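Local coordinates for protein GDP-L-fucose synthase (Campylobacter jejuni subsp. jejuni serotype O:2, PDB 7M13) that binds NADPH and is a GDP-D-glycero-L-gluco-heptose synthase, an epimerase/dehydratase-family oxidoreductase of capsular polysaccharide biosynthesis, at residues N274-D284 and L318-W329. Numbering follows the deposited sequence.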
loop_
_atom_site.group_PDB
_atom_site.type_symbol
_atom_site.label_atom_id
_atom_site.label_comp_id
_atom_site.label_asym_id
_atom_site.label_seq_id
_atom_site.Cartn_x
_atom_site.Cartn_y
_atom_site.Cartn_z
ATOM N N ASN B 274 -9.710 -1.189 10.535
ATOM C CA ASN B 274 -10.831 -0.544 9.831
ATOM C C ASN B 274 -11.318 0.638 10.668
ATOM O O ASN B 274 -12.547 0.839 10.844
ATOM C CB ASN B 274 -11.926 -1.562 9.522
ATOM C CG ASN B 274 -11.438 -2.622 8.554
ATOM O OD1 ASN B 274 -10.743 -2.323 7.588
ATOM N ND2 ASN B 274 -11.818 -3.870 8.795
ATOM N N THR B 275 -10.381 1.449 11.131
ATOM C CA THR B 275 -10.683 2.663 11.917
ATOM C C THR B 275 -10.877 3.899 11.065
ATOM O O THR B 275 -11.056 4.985 11.647
ATOM C CB THR B 275 -9.639 2.891 12.998
ATOM O OG1 THR B 275 -8.346 3.038 12.414
ATOM C CG2 THR B 275 -9.655 1.796 14.030
ATOM N N HIS B 276 -10.818 3.765 9.742
ATOM C CA HIS B 276 -11.282 4.823 8.831
ATOM C C HIS B 276 -12.786 5.012 9.004
ATOM O O HIS B 276 -13.465 4.126 9.587
ATOM C CB HIS B 276 -10.920 4.504 7.385
ATOM C CG HIS B 276 -11.406 3.206 6.877
ATOM N ND1 HIS B 276 -10.830 2.022 7.222
ATOM C CD2 HIS B 276 -12.456 2.923 6.062
ATOM C CE1 HIS B 276 -11.492 1.036 6.625
ATOM N NE2 HIS B 276 -12.494 1.568 5.912
ATOM N N ILE B 277 -13.299 6.148 8.543
ATOM C CA ILE B 277 -14.746 6.475 8.712
ATOM C C ILE B 277 -15.293 6.902 7.369
ATOM O O ILE B 277 -14.816 7.886 6.799
ATOM C CB ILE B 277 -14.933 7.621 9.719
ATOM C CG1 ILE B 277 -14.069 7.494 10.974
ATOM C CG2 ILE B 277 -16.401 7.777 10.040
ATOM C CD1 ILE B 277 -14.063 8.742 11.809
ATOM N N ASN B 278 -16.377 6.284 6.950
ATOM C CA ASN B 278 -17.065 6.741 5.727
ATOM C C ASN B 278 -17.821 8.048 6.024
ATOM O O ASN B 278 -18.396 8.189 7.098
ATOM C CB ASN B 278 -18.085 5.727 5.251
ATOM C CG ASN B 278 -17.461 4.442 4.798
ATOM O OD1 ASN B 278 -16.291 4.400 4.392
ATOM N ND2 ASN B 278 -18.279 3.381 4.830
ATOM N N ILE B 279 -17.812 8.961 5.071
ATOM C CA ILE B 279 -18.612 10.203 5.179
ATOM C C ILE B 279 -19.465 10.289 3.914
ATOM O O ILE B 279 -19.140 9.672 2.893
ATOM C CB ILE B 279 -17.734 11.445 5.426
ATOM C CG1 ILE B 279 -16.751 11.739 4.299
ATOM C CG2 ILE B 279 -17.032 11.327 6.769
ATOM C CD1 ILE B 279 -16.021 13.055 4.428
ATOM N N GLY B 280 -20.559 11.019 4.011
ATOM C CA GLY B 280 -21.531 11.032 2.915
ATOM C C GLY B 280 -22.886 11.434 3.449
ATOM O O GLY B 280 -23.010 11.775 4.605
ATOM N N THR B 281 -23.886 11.362 2.587
ATOM C CA THR B 281 -25.270 11.733 2.954
ATOM C C THR B 281 -26.119 10.481 3.186
ATOM O O THR B 281 -27.213 10.650 3.703
ATOM C CB THR B 281 -25.899 12.607 1.862
ATOM O OG1 THR B 281 -26.044 11.813 0.686
ATOM C CG2 THR B 281 -25.099 13.855 1.560
ATOM N N GLY B 282 -25.635 9.306 2.798
ATOM C CA GLY B 282 -26.296 8.017 3.055
ATOM C C GLY B 282 -27.336 7.704 2.005
ATOM O O GLY B 282 -27.985 6.658 2.097
ATOM N N ILE B 283 -27.447 8.558 0.992
ATOM C CA ILE B 283 -28.532 8.496 -0.021
ATOM C C ILE B 283 -27.876 8.552 -1.392
ATOM O O ILE B 283 -26.954 9.398 -1.587
ATOM C CB ILE B 283 -29.507 9.668 0.195
ATOM C CG1 ILE B 283 -30.109 9.638 1.606
ATOM C CG2 ILE B 283 -30.580 9.656 -0.880
ATOM C CD1 ILE B 283 -30.362 10.999 2.228
ATOM N N ASP B 284 -28.297 7.715 -2.329
ATOM C CA ASP B 284 -27.805 7.822 -3.716
ATOM C C ASP B 284 -28.976 8.112 -4.658
ATOM O O ASP B 284 -30.145 8.053 -4.196
ATOM C CB ASP B 284 -26.988 6.611 -4.151
ATOM C CG ASP B 284 -27.710 5.280 -4.206
ATOM O OD1 ASP B 284 -28.917 5.244 -3.902
ATOM O OD2 ASP B 284 -27.020 4.285 -4.532
ATOM N N LEU B 318 -22.348 3.449 -2.741
ATOM C CA LEU B 318 -23.000 4.258 -1.701
ATOM C C LEU B 318 -22.356 3.868 -0.388
ATOM O O LEU B 318 -22.377 2.656 -0.080
ATOM C CB LEU B 318 -24.499 3.903 -1.684
ATOM C CG LEU B 318 -25.299 4.447 -0.508
ATOM C CD1 LEU B 318 -25.256 5.955 -0.477
ATOM C CD2 LEU B 318 -26.731 3.940 -0.567
ATOM N N MET B 319 -21.887 4.848 0.370
ATOM C CA MET B 319 -21.326 4.583 1.717
ATOM C C MET B 319 -22.425 4.250 2.723
ATOM O O MET B 319 -23.444 4.939 2.765
ATOM C CB MET B 319 -20.556 5.781 2.256
ATOM C CG MET B 319 -19.295 6.149 1.505
ATOM S SD MET B 319 -18.258 4.737 1.133
ATOM C CE MET B 319 -16.811 5.643 0.586
ATOM N N ASP B 320 -22.158 3.317 3.621
ATOM C CA ASP B 320 -22.885 3.171 4.898
ATOM C C ASP B 320 -22.271 4.194 5.852
ATOM O O ASP B 320 -21.061 4.057 6.124
ATOM C CB ASP B 320 -22.756 1.741 5.410
ATOM C CG ASP B 320 -23.638 1.460 6.612
ATOM O OD1 ASP B 320 -23.895 2.398 7.382
ATOM O OD2 ASP B 320 -24.103 0.326 6.750
ATOM N N CYS B 321 -23.026 5.218 6.236
ATOM C CA CYS B 321 -22.551 6.291 7.135
ATOM C C CYS B 321 -23.021 6.059 8.568
ATOM O O CYS B 321 -23.039 7.014 9.365
ATOM C CB CYS B 321 -22.986 7.636 6.597
ATOM S SG CYS B 321 -22.090 8.072 5.077
ATOM N N SER B 322 -23.411 4.846 8.932
ATOM C CA SER B 322 -23.849 4.546 10.319
ATOM C C SER B 322 -22.768 4.922 11.343
ATOM O O SER B 322 -23.077 5.448 12.431
ATOM C CB SER B 322 -24.273 3.100 10.469
ATOM O OG SER B 322 -25.334 2.794 9.575
ATOM N N LYS B 323 -21.481 4.697 11.039
ATOM C CA LYS B 323 -20.426 4.905 12.050
ATOM C C LYS B 323 -20.256 6.412 12.290
ATOM O O LYS B 323 -20.222 6.833 13.440
ATOM C CB LYS B 323 -19.146 4.230 11.573
ATOM C CG LYS B 323 -17.942 4.394 12.455
ATOM C CD LYS B 323 -16.756 3.726 11.746
ATOM C CE LYS B 323 -15.493 3.617 12.540
ATOM N NZ LYS B 323 -14.578 2.732 11.776
ATOM N N ILE B 324 -20.196 7.228 11.236
ATOM C CA ILE B 324 -20.077 8.686 11.475
ATOM C C ILE B 324 -21.328 9.191 12.156
ATOM O O ILE B 324 -21.217 10.063 13.007
ATOM C CB ILE B 324 -19.695 9.476 10.218
ATOM C CG1 ILE B 324 -19.342 10.929 10.568
ATOM C CG2 ILE B 324 -20.741 9.411 9.130
ATOM C CD1 ILE B 324 -18.071 11.115 11.396
ATOM N N HIS B 325 -22.503 8.694 11.795
ATOM C CA HIS B 325 -23.732 9.121 12.520
ATOM C C HIS B 325 -23.605 8.810 14.011
ATOM O O HIS B 325 -23.952 9.688 14.825
ATOM C CB HIS B 325 -24.967 8.444 11.942
ATOM C CG HIS B 325 -25.283 8.863 10.563
ATOM N ND1 HIS B 325 -26.110 8.097 9.786
ATOM C CD2 HIS B 325 -24.894 9.919 9.809
ATOM C CE1 HIS B 325 -26.242 8.672 8.615
ATOM N NE2 HIS B 325 -25.504 9.811 8.604
ATOM N N SER B 326 -23.070 7.652 14.368
ATOM C CA SER B 326 -22.923 7.183 15.768
ATOM C C SER B 326 -21.942 8.074 16.521
ATOM O O SER B 326 -22.042 8.191 17.754
ATOM C CB SER B 326 -22.512 5.725 15.800
ATOM O OG SER B 326 -21.124 5.540 15.536
ATOM N N LEU B 327 -21.008 8.690 15.782
ATOM C CA LEU B 327 -19.944 9.549 16.350
ATOM C C LEU B 327 -20.432 10.992 16.404
ATOM O O LEU B 327 -19.693 11.805 16.982
ATOM C CB LEU B 327 -18.671 9.411 15.519
ATOM C CG LEU B 327 -17.970 8.068 15.666
ATOM C CD1 LEU B 327 -16.930 7.872 14.579
ATOM C CD2 LEU B 327 -17.296 7.982 17.031
ATOM N N GLY B 328 -21.638 11.255 15.904
ATOM C CA GLY B 328 -22.358 12.504 16.193
ATOM C C GLY B 328 -22.366 13.517 15.072
ATOM O O GLY B 328 -22.667 14.701 15.355
ATOM N N TRP B 329 -22.131 13.102 13.831
ATOM C CA TRP B 329 -22.248 13.992 12.661
ATOM C C TRP B 329 -23.184 13.385 11.617
ATOM O O TRP B 329 -23.073 12.182 11.312
ATOM C CB TRP B 329 -20.876 14.302 12.026
ATOM C CG TRP B 329 -21.005 15.173 10.810
ATOM C CD1 TRP B 329 -20.960 16.539 10.796
ATOM C CD2 TRP B 329 -21.269 14.783 9.452
ATOM N NE1 TRP B 329 -21.153 16.999 9.524
ATOM C CE2 TRP B 329 -21.310 15.957 8.671
ATOM C CE3 TRP B 329 -21.367 13.549 8.794
ATOM C CZ2 TRP B 329 -21.529 15.936 7.293
ATOM C CZ3 TRP B 329 -21.583 13.529 7.435
ATOM C CH2 TRP B 329 -21.619 14.705 6.689
HETATM O O HOH W 1 -19.602 6.156 8.604
HETATM O O HOH W 2 -25.010 11.884 6.729
HETATM O O HOH W 3 -26.370 4.591 3.167
#
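Leu-318 opens the contact by laying CD1 on the backbone of Gly-282 and Ile-283 and CD2 near the carboxylate of Asp-284, whose OD1 forms a salt bridge with Arg-241. One water joins Met-319 O to Gly-282 O. The flexible thioether of Met-319, a side chain about 7 Å from the bound NADP, is bent at chi2 (-46°) and crosses Asn-278 at about a right angle, bringing SD 3.8 Å from Asn-278 CG. Asn-278 suits this buried spot because its amide is used at both ends: ND2 donates to Asp-320 O (3.1 Å) almost straight, at 168°, with the acceptor in the amide plane, while OD1 bonds to Tyr-115 OH; the Asp-320 carbonyl, which can only accept, fixes which end is nitrogen. Asp-320 then forms an Asx turn, OD1 taking the backbone N of Ser-322. Cys-321 stands at the N-cap, its small SG packed 3.5 Å from Gly-280 N, a buried N without a hydrogen-bond partner; glycine's lack of a side chain permits this close packing. Lys-323 runs extended, long enough for NZ to reach His-276 O (2.8 Å), giving the buried ammonium an acceptor. Ile-324 packs CB 3.7 Å from Ile-277 CG2, and CG1 anti to the backbone N (chi1 -170°) helps bring its CD1 4.0 Å from Ile-277 CG2; a water links Ile-324 N to Asn-278 O. Leu-327 adds CD1 against Ile-277 CD1, and Gly-328, with positive phi, closes the helix in a Schellman motif. Trp-329 turns its ring edge to Gly-280 O, CZ3 lying 3.6 Å away. Short helix 322-326 thus packs against strand 277-278, which pairs in parallel with strand 162-171 in the Rossmann-type sheet; Val-253 of helix 247-260 touches Ile-279, Ile-324 and Trp-329, and Leu-266 of helix 263-266 touches Ile-277 and Leu-327.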